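Local coordinates for protein esterase (PDB 4WY8) that hydrolyses carboxylic ester bonds as a fungal carboxylesterase of the alpha/beta hydrolase fold, probably by way of a serine nucleophile, at residues 8-13 with 296-301; 130-135 with 171-176; 198-203 with 213-218. One frame throughout, in Å; residues are numbered along the deposited sequence.

Interaction 1 (8-13 with 296-301)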
ATOM      1  N   LYS A   8      -7.693   7.749  12.195  1.00 28.77           N
ATOM      2  CA  LYS A   8      -6.648   7.455  13.158  1.00 27.53           C
ATOM      3  C   LYS A   8      -6.420   8.689  14.038  1.00 26.53           C
ATOM      4  O   LYS A   8      -6.650   9.821  13.602  1.00 28.33           O
ATOM      5  CB  LYS A   8      -5.356   7.032  12.434  1.00 25.84           C
ATOM      6  CG  LYS A   8      -5.604   5.908  11.429  1.00 31.06           C
ATOM      7  CD  LYS A   8      -4.387   5.034  11.215  1.00 24.48           C
ATOM      8  CE  LYS A   8      -4.706   3.949  10.193  1.00 22.60           C
ATOM      9  NZ  LYS A   8      -3.525   3.531   9.360  1.00 18.94           N
ATOM     10  N   PRO A   9      -5.981   8.464  15.287  1.00 32.00           N
ATOM     11  CA  PRO A   9      -5.749   9.511  16.295  1.00 29.01           C
ATOM     12  C   PRO A   9      -5.005  10.762  15.784  1.00 28.19           C
ATOM     13  O   PRO A   9      -5.481  11.878  15.989  1.00 33.17           O
ATOM     14  CB  PRO A   9      -4.919   8.780  17.368  1.00 27.87           C
ATOM     15  CG  PRO A   9      -5.012   7.262  17.015  1.00 27.37           C
ATOM     16  CD  PRO A   9      -6.005   7.127  15.904  1.00 22.61           C
ATOM     17  N   TYR A  10      -3.856  10.588  15.147  1.00 28.29           N
ATOM     18  CA  TYR A  10      -3.081  11.727  14.657  1.00 25.52           C
ATOM     19  C   TYR A  10      -3.908  12.594  13.699  1.00 32.27           C
ATOM     20  O   TYR A  10      -3.987  13.831  13.856  1.00 32.40           O
ATOM     21  CB  TYR A  10      -1.809  11.214  13.971  1.00 23.87           C
ATOM     22  CG  TYR A  10      -0.840  12.262  13.458  1.00 24.00           C
ATOM     23  CD1 TYR A  10       0.402  12.447  14.067  1.00 26.05           C
ATOM     24  CD2 TYR A  10      -1.136  13.020  12.328  1.00 23.98           C
ATOM     25  CE1 TYR A  10       1.312  13.380  13.578  1.00 19.28           C
ATOM     26  CE2 TYR A  10      -0.243  13.961  11.836  1.00 25.62           C
ATOM     27  CZ  TYR A  10       0.981  14.132  12.460  1.00 19.14           C
ATOM     28  OH  TYR A  10       1.861  15.064  11.956  1.00 17.25           O
ATOM     29  N   CYS A  11      -4.540  11.928  12.730  1.00 30.90           N
ATOM     30  CA  CYS A  11      -5.317  12.583  11.680  1.00 27.12           C
ATOM     31  C   CYS A  11      -6.573  13.239  12.249  1.00 31.24           C
ATOM     32  O   CYS A  11      -6.992  14.307  11.786  1.00 30.46           O
ATOM     33  CB  CYS A  11      -5.683  11.565  10.582  1.00 28.39           C
ATOM     34  SG  CYS A  11      -4.292  11.116   9.454  1.00 27.14           S
ATOM     35  N   GLN A  12      -7.165  12.604  13.261  1.00 29.88           N
ATOM     36  CA  GLN A  12      -8.271  13.217  13.990  1.00 35.38           C
ATOM     37  C   GLN A  12      -7.810  14.534  14.613  1.00 35.55           C
ATOM     38  O   GLN A  12      -8.412  15.608  14.401  1.00 31.91           O
ATOM     39  CB  GLN A  12      -8.782  12.270  15.075  1.00 34.74           C
ATOM     40  CG  GLN A  12      -9.982  12.792  15.844  1.00 35.86           C
ATOM     41  CD  GLN A  12     -11.243  12.841  14.998  1.00 45.28           C
ATOM     42  OE1 GLN A  12     -11.712  11.815  14.495  1.00 43.54           O
ATOM     43  NE2 GLN A  12     -11.793  14.042  14.831  1.00 42.41           N
ATOM     44  N   ASN A  13      -6.704  14.438  15.345  1.00 28.81           N
ATOM     45  CA  ASN A  13      -6.124  15.591  15.992  1.00 31.49           C
ATOM     46  C   ASN A  13      -5.912  16.742  15.016  1.00 34.46           C
ATOM     47  O   ASN A  13      -6.300  17.876  15.295  1.00 37.57           O
ATOM     48  CB  ASN A  13      -4.785  15.229  16.632  1.00 31.88           C
ATOM     49  CG  ASN A  13      -4.182  16.392  17.383  1.00 37.38           C
ATOM     50  OD1 ASN A  13      -4.779  16.890  18.339  1.00 42.74           O
ATOM     51  ND2 ASN A  13      -3.045  16.890  16.903  1.00 31.83           N
ATOM     52  N   LEU A 296       3.484  18.775   7.111  1.00 15.01           N
ATOM     53  CA  LEU A 296       3.463  19.214   8.502  1.00 14.17           C
ATOM     54  C   LEU A 296       4.847  19.073   9.147  1.00 17.87           C
ATOM     55  O   LEU A 296       5.784  18.498   8.552  1.00 12.56           O
ATOM     56  CB  LEU A 296       2.419  18.418   9.284  1.00 12.72           C
ATOM     57  CG  LEU A 296       1.008  18.448   8.658  1.00 18.45           C
ATOM     58  CD1 LEU A 296       0.054  17.539   9.410  1.00 15.27           C
ATOM     59  CD2 LEU A 296       0.425  19.872   8.566  1.00 17.03           C
ATOM     60  N   ALA A 297       4.984  19.598  10.361  1.00 16.67           N
ATOM     61  CA  ALA A 297       6.288  19.599  11.035  1.00 17.74           C
ATOM     62  C   ALA A 297       6.700  18.192  11.427  1.00 14.09           C
ATOM     63  O   ALA A 297       7.901  17.866  11.479  1.00 14.31           O
ATOM     64  CB  ALA A 297       6.249  20.514  12.257  1.00 18.78           C
ATOM     65  N   THR A 298       5.694  17.360  11.698  1.00 12.09           N
ATOM     66  CA  THR A 298       5.899  15.962  12.080  1.00 11.54           C
ATOM     67  C   THR A 298       5.264  15.017  11.062  1.00 13.94           C
ATOM     68  O   THR A 298       4.543  15.440  10.161  1.00 12.84           O
ATOM     69  CB  THR A 298       5.288  15.659  13.438  1.00 14.99           C
ATOM     70  OG1 THR A 298       3.909  16.058  13.399  1.00 15.67           O
ATOM     71  CG2 THR A 298       6.004  16.440  14.539  1.00 17.68           C
ATOM     72  N   LEU A 299       5.493  13.728  11.246  1.00 15.50           N
ATOM     73  CA  LEU A 299       4.970  12.721  10.337  1.00 15.75           C
ATOM     74  C   LEU A 299       4.150  11.693  11.092  1.00 13.04           C
ATOM     75  O   LEU A 299       4.678  11.036  11.983  1.00 15.08           O
ATOM     76  CB  LEU A 299       6.135  12.046   9.600  1.00 10.91           C
ATOM     77  CG  LEU A 299       5.740  11.015   8.547  1.00 16.60           C
ATOM     78  CD1 LEU A 299       4.963  11.696   7.421  1.00 11.84           C
ATOM     79  CD2 LEU A 299       7.000  10.338   8.013  1.00 18.12           C
ATOM     80  N   SER A 300       2.879  11.529  10.719  1.00 14.65           N
ATOM     81  CA  SER A 300       2.004  10.574  11.402  1.00 16.56           C
ATOM     82  C   SER A 300       2.534   9.153  11.222  1.00 15.78           C
ATOM     83  O   SER A 300       3.309   8.897  10.306  1.00 11.79           O
ATOM     84  CB  SER A 300       0.564  10.666  10.879  1.00 19.18           C
ATOM     85  OG  SER A 300       0.393  10.080   9.603  1.00 19.59           O
ATOM     86  N   PRO A 301       2.154   8.233  12.125  1.00 19.06           N
ATOM     87  CA  PRO A 301       2.559   6.830  11.944  1.00 18.54           C
ATOM     88  C   PRO A 301       2.175   6.280  10.551  1.00 21.40           C
ATOM     89  O   PRO A 301       2.998   5.639   9.860  1.00 15.97           O
ATOM     90  CB  PRO A 301       1.798   6.103  13.061  1.00 23.08           C
ATOM     91  CG  PRO A 301       1.595   7.172  14.135  1.00 16.24           C
ATOM     92  CD  PRO A 301       1.394   8.449  13.376  1.00 13.98           C
TER
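The Tyr10 ring carries Ser300 on one face, while Thr298 and Leu296 stand at its edge. Ser300 CB sits almost over the ring centre, 3.3 Å from the centroid and 15° off the normal. This is a close CH-pi contact. The nearest ring atom is Tyr10 CD2, 3.2 Å from Ser300 CB. Near the ring plane, at the phenol end, Tyr10 OH and Thr298 OG1 share a hydrogen bond of 2.7 Å, and either hydroxyl could be the donor. Leu296 CD1 also lies at that edge, 4.3 Å from Tyr10 CE2. Pro301 CD approaches obliquely, 4.2 Å from Tyr10 CD1. The ring reaches this loop because CG of Tyr10 stands anti to the backbone N (chi1 -177°), which sends the side chain out from helix 9-17. In the loop, OG1 of Thr298 sits between its own N and carbonyl carbon (chi1 54°), which turns it to the phenol oxygen.

The contact ties an N-terminal helix to the loop that joins strand 289-290 to helix 301-322, the last helix of this alpha/beta hydrolase. Both helix starts are close by. Lys8 is the N-cap residue of helix 9-17, and Ser300 is that of helix 301-322. Ser300 uses its two side-chain atoms differently: CB lies over one face of the tyrosine ring, and OG accepts from Gly303 N as the cap. The contact lies near the surface, although Ser300 itself is buried. Next to it, Lys8 NZ hydrogen-bonds to Thr302 OG1 and to Val281 O of the second subunit.

Interaction 2 (130-135 with 171-176)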
ATOM      1  N   THR A 130       2.849  28.528 -15.383  1.00 19.22           N
ATOM      2  CA  THR A 130       4.229  28.887 -15.136  1.00 19.08           C
ATOM      3  C   THR A 130       4.974  27.836 -14.298  1.00 21.56           C
ATOM      4  O   THR A 130       6.078  27.367 -14.671  1.00 21.41           O
ATOM      5  CB  THR A 130       4.279  30.232 -14.421  1.00 19.60           C
ATOM      6  OG1 THR A 130       3.613  31.212 -15.223  1.00 24.21           O
ATOM      7  CG2 THR A 130       5.707  30.663 -14.164  1.00 18.17           C
ATOM      8  N   ALA A 131       4.350  27.423 -13.194  1.00 23.36           N
ATOM      9  CA  ALA A 131       4.971  26.432 -12.311  1.00 20.17           C
ATOM     10  C   ALA A 131       5.251  25.131 -13.046  1.00 16.67           C
ATOM     11  O   ALA A 131       6.347  24.584 -12.940  1.00 17.13           O
ATOM     12  CB  ALA A 131       4.099  26.172 -11.103  1.00 16.47           C
ATOM     13  N   LEU A 132       4.272  24.673 -13.818  1.00 16.42           N
ATOM     14  CA  LEU A 132       4.395  23.455 -14.618  1.00 19.21           C
ATOM     15  C   LEU A 132       5.629  23.464 -15.523  1.00 21.92           C
ATOM     16  O   LEU A 132       6.403  22.498 -15.589  1.00 21.72           O
ATOM     17  CB  LEU A 132       3.134  23.292 -15.463  1.00 23.13           C
ATOM     18  CG  LEU A 132       3.168  22.272 -16.596  1.00 29.98           C
ATOM     19  CD1 LEU A 132       3.624  20.914 -16.074  1.00 25.79           C
ATOM     20  CD2 LEU A 132       1.794  22.151 -17.224  1.00 20.71           C
ATOM     21  N   GLU A 133       5.826  24.590 -16.189  1.00 24.05           N
ATOM     22  CA  GLU A 133       6.962  24.781 -17.069  1.00 22.15           C
ATOM     23  C   GLU A 133       8.279  24.813 -16.294  1.00 23.93           C
ATOM     24  O   GLU A 133       9.301  24.283 -16.772  1.00 25.50           O
ATOM     25  CB  GLU A 133       6.730  26.051 -17.877  1.00 26.99           C
ATOM     26  CG  GLU A 133       5.594  25.843 -18.881  1.00 29.10           C
ATOM     27  CD  GLU A 133       5.190  27.116 -19.598  1.00 45.29           C
ATOM     28  OE1 GLU A 133       4.188  27.076 -20.358  1.00 45.05           O
ATOM     29  OE2 GLU A 133       5.887  28.143 -19.424  1.00 44.51           O
ATOM     30  N   GLU A 134       8.274  25.422 -15.107  1.00 19.59           N
ATOM     31  CA  GLU A 134       9.468  25.338 -14.260  1.00 18.45           C
ATOM     32  C   GLU A 134       9.802  23.880 -13.903  1.00 19.60           C
ATOM     33  O   GLU A 134      10.973  23.470 -13.946  1.00 13.75           O
ATOM     34  CB  GLU A 134       9.299  26.158 -12.979  1.00 20.49           C
ATOM     35  CG  GLU A 134       9.317  27.677 -13.213  1.00 23.37           C
ATOM     36  CD  GLU A 134       8.816  28.489 -12.016  1.00 19.69           C
ATOM     37  OE1 GLU A 134       8.213  27.900 -11.085  1.00 19.13           O
ATOM     38  OE2 GLU A 134       9.024  29.725 -12.005  1.00 26.92           O
ATOM     39  N   CYS A 135       8.777  23.095 -13.560  1.00 16.17           N
ATOM     40  CA  CYS A 135       8.996  21.716 -13.116  1.00 18.26           C
ATOM     41  C   CYS A 135       9.504  20.824 -14.246  1.00 21.03           C
ATOM     42  O   CYS A 135      10.425  19.991 -14.056  1.00 22.12           O
ATOM     43  CB  CYS A 135       7.706  21.127 -12.518  1.00 17.22           C
ATOM     44  SG  CYS A 135       7.179  21.958 -10.969  1.00 17.95           S
ATOM     45  N   ALA A 171       1.848  14.449 -12.383  1.00 10.49           N
ATOM     46  CA  ALA A 171       1.044  13.837 -13.447  1.00 14.59           C
ATOM     47  C   ALA A 171       1.172  14.592 -14.791  1.00 16.79           C
ATOM     48  O   ALA A 171       1.414  13.994 -15.886  1.00 17.40           O
ATOM     49  CB  ALA A 171      -0.414  13.763 -13.017  1.00  9.81           C
ATOM     50  N   VAL A 172       0.993  15.906 -14.717  1.00 12.41           N
ATOM     51  CA  VAL A 172       0.970  16.691 -15.952  1.00 14.93           C
ATOM     52  C   VAL A 172       2.378  16.923 -16.529  1.00 16.84           C
ATOM     53  O   VAL A 172       2.532  17.071 -17.734  1.00 12.73           O
ATOM     54  CB  VAL A 172       0.232  18.030 -15.749  1.00 12.64           C
ATOM     55  CG1 VAL A 172      -1.209  17.756 -15.396  1.00 13.48           C
ATOM     56  CG2 VAL A 172       0.905  18.895 -14.655  1.00 13.22           C
ATOM     57  N   VAL A 173       3.405  16.955 -15.680  1.00 14.94           N
ATOM     58  CA  VAL A 173       4.769  16.965 -16.190  1.00 15.40           C
ATOM     59  C   VAL A 173       5.013  15.659 -16.965  1.00 18.41           C
ATOM     60  O   VAL A 173       5.656  15.673 -18.015  1.00 17.20           O
ATOM     61  CB  VAL A 173       5.816  17.128 -15.075  1.00 19.05           C
ATOM     62  CG1 VAL A 173       7.159  16.541 -15.502  1.00 18.82           C
ATOM     63  CG2 VAL A 173       5.969  18.588 -14.709  1.00 16.16           C
ATOM     64  N   CYS A 174       4.480  14.537 -16.473  1.00 14.97           N
ATOM     65  CA  CYS A 174       4.601  13.296 -17.255  1.00 15.86           C
ATOM     66  C   CYS A 174       3.904  13.386 -18.625  1.00 21.33           C
ATOM     67  O   CYS A 174       4.537  13.086 -19.667  1.00 23.41           O
ATOM     68  CB  CYS A 174       4.048  12.101 -16.474  1.00 12.86           C
ATOM     69  SG  CYS A 174       5.158  11.593 -15.138  1.00 19.50           S
ATOM     70  N   ILE A 175       2.633  13.817 -18.642  1.00 18.08           N
ATOM     71  CA  ILE A 175       1.932  13.960 -19.935  1.00 16.79           C
ATOM     72  C   ILE A 175       2.695  14.902 -20.891  1.00 22.68           C
ATOM     73  O   ILE A 175       2.846  14.643 -22.104  1.00 28.98           O
ATOM     74  CB  ILE A 175       0.521  14.500 -19.758  1.00 17.84           C
ATOM     75  CG1 ILE A 175      -0.271  13.605 -18.805  1.00 16.52           C
ATOM     76  CG2 ILE A 175      -0.179  14.665 -21.120  1.00 18.90           C
ATOM     77  CD1 ILE A 175      -1.579  14.245 -18.330  1.00 16.59           C
ATOM     78  N   ARG A 176       3.182  16.002 -20.334  1.00 20.21           N
ATOM     79  CA  ARG A 176       3.917  16.976 -21.119  1.00 23.07           C
ATOM     80  C   ARG A 176       5.224  16.426 -21.703  1.00 26.87           C
ATOM     81  O   ARG A 176       5.510  16.642 -22.876  1.00 28.02           O
ATOM     82  CB  ARG A 176       4.212  18.212 -20.279  1.00 22.29           C
ATOM     83  CG  ARG A 176       4.841  19.284 -21.108  1.00 24.69           C
ATOM     84  CD  ARG A 176       3.812  19.865 -22.076  1.00 30.38           C
ATOM     85  NE  ARG A 176       4.473  20.535 -23.186  1.00 37.57           N
ATOM     86  CZ  ARG A 176       5.030  21.736 -23.114  1.00 36.24           C
ATOM     87  NH1 ARG A 176       4.999  22.423 -21.979  1.00 39.42           N
ATOM     88  NH2 ARG A 176       5.614  22.247 -24.186  1.00 41.37           N
TER
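Cys135 N donates a 2.9 Å hydrogen bond to Ala131 O, and Arg176 N donates one of equal length to Val172 O. These are bonds within each helix. None crosses between the segments, and Cys135, Leu132, Val172 and Val173 meet through carbon atoms alone. Leu132 does most of the touching, with its CD1 methyl. CD1 lies 3.6 Å from Val173 CG2 and 3.7 Å from Val172 CG2, so it bridges two neighbouring valines. Leu132 and Val173 run alongside each other, pointing opposite ways. CG of Leu132 is anti to the backbone N (chi1 167°), and this carries the branch across to the second helix. Val173 CG2 has a second neighbour in Cys135 CB, at 3.8 Å. All four residues are buried.

The axes of the two segments come within 9.8 Å and cross at -66°, and only these four residues touch between them. Further along helix 130-143, Val139 packs on Val173 and Leu136 on Arg176. Helix 130-143 comes before strand 159-163 in the chain, with short helix 145-150 between, and helix 165-179 follows the strand. Such helices packed beside a central sheet are typical of the alpha/beta hydrolase fold, and helix 165-179 begins within the probable nucleophile elbow.

Interaction 3 (198-203 with 213-218)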
ATOM      1  N   ASN A 198     -14.059  19.279 -10.504  1.00 18.68           N
ATOM      2  CA  ASN A 198     -15.440  19.098 -10.104  1.00 18.28           C
ATOM      3  C   ASN A 198     -15.516  19.080  -8.578  1.00 23.25           C
ATOM      4  O   ASN A 198     -15.037  18.136  -7.925  1.00 18.59           O
ATOM      5  CB  ASN A 198     -16.032  17.830 -10.701  1.00 17.58           C
ATOM      6  CG  ASN A 198     -17.484  17.636 -10.305  1.00 22.69           C
ATOM      7  OD1 ASN A 198     -18.058  18.456  -9.577  1.00 21.79           O
ATOM      8  ND2 ASN A 198     -18.081  16.543 -10.762  1.00 19.66           N
ATOM      9  N   PHE A 199     -16.124  20.125  -8.015  1.00 22.03           N
ATOM     10  CA  PHE A 199     -16.174  20.280  -6.566  1.00 21.53           C
ATOM     11  C   PHE A 199     -17.424  19.670  -5.971  1.00 19.34           C
ATOM     12  O   PHE A 199     -17.805  19.994  -4.837  1.00 18.25           O
ATOM     13  CB  PHE A 199     -16.087  21.756  -6.169  1.00 16.38           C
ATOM     14  CG  PHE A 199     -14.924  22.467  -6.775  1.00 18.33           C
ATOM     15  CD1 PHE A 199     -13.628  22.036  -6.517  1.00 17.64           C
ATOM     16  CD2 PHE A 199     -15.113  23.608  -7.538  1.00 21.35           C
ATOM     17  CE1 PHE A 199     -12.539  22.692  -7.059  1.00 17.64           C
ATOM     18  CE2 PHE A 199     -14.032  24.282  -8.086  1.00 20.42           C
ATOM     19  CZ  PHE A 199     -12.737  23.826  -7.845  1.00 18.64           C
ATOM     20  N   GLU A 200     -18.089  18.819  -6.743  1.00 15.64           N
ATOM     21  CA  GLU A 200     -19.255  18.114  -6.231  1.00 16.08           C
ATOM     22  C   GLU A 200     -19.200  16.599  -6.457  1.00 21.19           C
ATOM     23  O   GLU A 200     -20.241  15.963  -6.616  1.00 22.60           O
ATOM     24  CB  GLU A 200     -20.516  18.692  -6.850  1.00 23.98           C
ATOM     25  CG  GLU A 200     -20.718  20.169  -6.534  1.00 23.84           C
ATOM     26  CD  GLU A 200     -21.372  20.381  -5.171  1.00 34.89           C
ATOM     27  OE1 GLU A 200     -21.720  19.371  -4.515  1.00 39.12           O
ATOM     28  OE2 GLU A 200     -21.537  21.555  -4.752  1.00 42.97           O
ATOM     29  N   THR A 201     -17.993  16.023  -6.476  1.00 18.41           N
ATOM     30  CA  THR A 201     -17.860  14.569  -6.471  1.00 18.27           C
ATOM     31  C   THR A 201     -18.358  14.092  -5.120  1.00 17.63           C
ATOM     32  O   THR A 201     -18.531  14.905  -4.202  1.00 19.89           O
ATOM     33  CB  THR A 201     -16.384  14.097  -6.698  1.00 20.22           C
ATOM     34  OG1 THR A 201     -15.562  14.492  -5.580  1.00 19.25           O
ATOM     35  CG2 THR A 201     -15.797  14.682  -8.008  1.00 15.41           C
ATOM     36  N   ASP A 202     -18.596  12.793  -4.980  1.00 17.09           N
ATOM     37  CA  ASP A 202     -19.093  12.260  -3.712  1.00 18.35           C
ATOM     38  C   ASP A 202     -18.148  12.500  -2.531  1.00 20.64           C
ATOM     39  O   ASP A 202     -18.614  12.756  -1.412  1.00 18.26           O
ATOM     40  CB  ASP A 202     -19.384  10.766  -3.829  1.00 20.03           C
ATOM     41  CG  ASP A 202     -20.680  10.485  -4.553  1.00 36.81           C
ATOM     42  OD1 ASP A 202     -21.299  11.455  -5.065  1.00 33.47           O
ATOM     43  OD2 ASP A 202     -21.077   9.295  -4.605  1.00 48.85           O
ATOM     44  N   SER A 203     -16.835  12.416  -2.768  1.00 16.47           N
ATOM     45  CA  SER A 203     -15.879  12.618  -1.689  1.00 13.79           C
ATOM     46  C   SER A 203     -15.861  14.089  -1.322  1.00 13.81           C
ATOM     47  O   SER A 203     -15.695  14.436  -0.149  1.00 17.42           O
ATOM     48  CB  SER A 203     -14.471  12.130  -2.073  1.00 15.04           C
ATOM     49  OG  SER A 203     -13.949  12.785  -3.216  1.00 12.09           O
ATOM     50  N   LEU A 213      -8.284  19.668   4.689  1.00 19.14           N
ATOM     51  CA  LEU A 213      -8.468  20.189   3.331  1.00 16.68           C
ATOM     52  C   LEU A 213      -9.963  20.291   3.073  1.00 18.22           C
ATOM     53  O   LEU A 213     -10.653  19.288   3.128  1.00 21.42           O
ATOM     54  CB  LEU A 213      -7.806  19.304   2.262  1.00 15.29           C
ATOM     55  CG  LEU A 213      -8.058  19.778   0.804  1.00 16.54           C
ATOM     56  CD1 LEU A 213      -7.438  21.153   0.564  1.00 11.65           C
ATOM     57  CD2 LEU A 213      -7.502  18.791  -0.229  1.00 14.77           C
ATOM     58  N   THR A 214     -10.459  21.487   2.788  1.00 15.51           N
ATOM     59  CA  THR A 214     -11.891  21.698   2.608  1.00 15.77           C
ATOM     60  C   THR A 214     -12.205  22.071   1.157  1.00 15.61           C
ATOM     61  O   THR A 214     -11.308  22.444   0.399  1.00 14.49           O
ATOM     62  CB  THR A 214     -12.387  22.822   3.532  1.00 15.38           C
ATOM     63  OG1 THR A 214     -11.694  24.027   3.196  1.00 12.29           O
ATOM     64  CG2 THR A 214     -12.065  22.492   4.988  1.00 16.65           C
ATOM     65  N   ARG A 215     -13.476  21.995   0.784  1.00 12.84           N
ATOM     66  CA  ARG A 215     -13.905  22.424  -0.534  1.00 12.28           C
ATOM     67  C   ARG A 215     -13.606  23.899  -0.699  1.00 15.20           C
ATOM     68  O   ARG A 215     -13.073  24.336  -1.724  1.00 16.69           O
ATOM     69  CB  ARG A 215     -15.392  22.171  -0.707  1.00 14.68           C
ATOM     70  CG  ARG A 215     -16.021  22.800  -1.942  1.00 18.00           C
ATOM     71  CD  ARG A 215     -17.550  22.800  -1.806  1.00 16.85           C
ATOM     72  NE  ARG A 215     -18.132  21.546  -2.250  1.00 23.88           N
ATOM     73  CZ  ARG A 215     -19.153  20.928  -1.657  1.00 24.65           C
ATOM     74  NH1 ARG A 215     -19.723  21.441  -0.576  1.00 25.58           N
ATOM     75  NH2 ARG A 215     -19.596  19.777  -2.143  1.00 24.84           N
ATOM     76  N   LYS A 216     -13.887  24.665   0.347  1.00 13.85           N
ATOM     77  CA  LYS A 216     -13.654  26.098   0.320  1.00 16.77           C
ATOM     78  C   LYS A 216     -12.212  26.430  -0.064  1.00 13.62           C
ATOM     79  O   LYS A 216     -11.940  27.295  -0.911  1.00 14.21           O
ATOM     80  CB  LYS A 216     -14.004  26.684   1.685  1.00 23.44           C
ATOM     81  CG  LYS A 216     -14.241  28.160   1.639  1.00 30.04           C
ATOM     82  CD  LYS A 216     -14.740  28.694   2.967  1.00 35.40           C
ATOM     83  CE  LYS A 216     -15.334  30.082   2.743  1.00 44.54           C
ATOM     84  NZ  LYS A 216     -14.464  30.902   1.827  1.00 40.41           N
ATOM     85  N   LEU A 217     -11.291  25.747   0.598  1.00 11.65           N
ATOM     86  CA  LEU A 217      -9.875  25.879   0.334  1.00 13.44           C
ATOM     87  C   LEU A 217      -9.519  25.448  -1.111  1.00 13.33           C
ATOM     88  O   LEU A 217      -8.739  26.112  -1.788  1.00 13.58           O
ATOM     89  CB  LEU A 217      -9.103  25.067   1.372  1.00 13.50           C
ATOM     90  CG  LEU A 217      -7.731  25.565   1.787  1.00 19.58           C
ATOM     91  CD1 LEU A 217      -7.780  27.036   2.129  1.00 16.42           C
ATOM     92  CD2 LEU A 217      -7.290  24.764   2.997  1.00 23.47           C
ATOM     93  N   MET A 218     -10.110  24.363  -1.602  1.00 15.82           N
ATOM     94  CA  MET A 218      -9.821  23.939  -2.972  1.00 14.18           C
ATOM     95  C   MET A 218     -10.253  25.031  -3.965  1.00 15.81           C
ATOM     96  O   MET A 218      -9.514  25.353  -4.900  1.00 12.68           O
ATOM     97  CB  MET A 218     -10.509  22.601  -3.292  1.00 11.36           C
ATOM     98  CG  MET A 218      -9.750  21.364  -2.768  1.00 14.61           C
ATOM     99  SD  MET A 218      -8.001  21.320  -3.271  1.00 13.89           S
ATOM    100  CE  MET A 218      -8.163  21.374  -5.066  1.00 15.63           C
TER
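Arg215 turns the edge of its guanidinium to Phe199 O and one face to the carboxylate of Glu200. The contact belongs to the excursion between strands 188-191 and 253-258 of the alpha/beta hydrolase fold. In the hormone-sensitive lipase family, to which this esterase probably belongs, the corresponding part of the chain contributes to the cap over the active site.

The grip on Phe199 O is side-on, with two nitrogens sharing one acceptor. Arg215 NE reaches Phe199 O at 3.0 Å, with an N-H...O angle of 154°. Arg215 NH2 bonds to Phe199 O at 3.2 Å and approaches in the carbonyl plane. The oxygen also lies close to the guanidinium plane, so the two bonds would resist rotation of the group. Glu200 crosses obliquely, with its carboxylate plane 32° from the guanidinium plane. Glu200 OE1 makes a salt bridge of 3.2 Å to Arg215 NH2, while Glu200 OE2 stands over the guanidinium face, toward its rim. The arginine chain is extended at first and then bends at chi3 (-85°), which swings the head round to the loop.

Apart from these polar groups, Phe199 CE1 meets Met218 CB at 4.3 Å. Phe222 and Val219, further along helix 215-225, also pack on Phe199. The Arg215 side chain touches Tyr204 and Lys205 of helix 202-206. Two local motifs shape the backbones. Asn198 OD1 accepts from Glu200 N at 2.9 Å in an Asx turn. Thr214 is the N-cap of helix 215-225, and its OG1 accepts from Leu217 N at 3.1 Å.

Overall arrangement
Interaction 2 is the core contact, with all its touching residues buried. Interaction 1 lies near the surface, and interaction 3 is only partly buried. The chemistry follows these places. Two neighbouring helices, one before and one after strand 159-163 in sequence, meet through methyl and methylene groups in interaction 2. An aromatic ring and a hydroxyl pair join helix and loop in interaction 1; charged groups, a backbone carbonyl and a small apolar contact do so in interaction 3. No helix is shared. Interactions 1 and 2 lie on opposite sides of the chain's centre. Interactions 1 and 3 come closest, with nearest atoms about 9 Å apart. Interaction 1 joins the N-terminal region to a loop before the last helix, and both others fall between its segments in sequence.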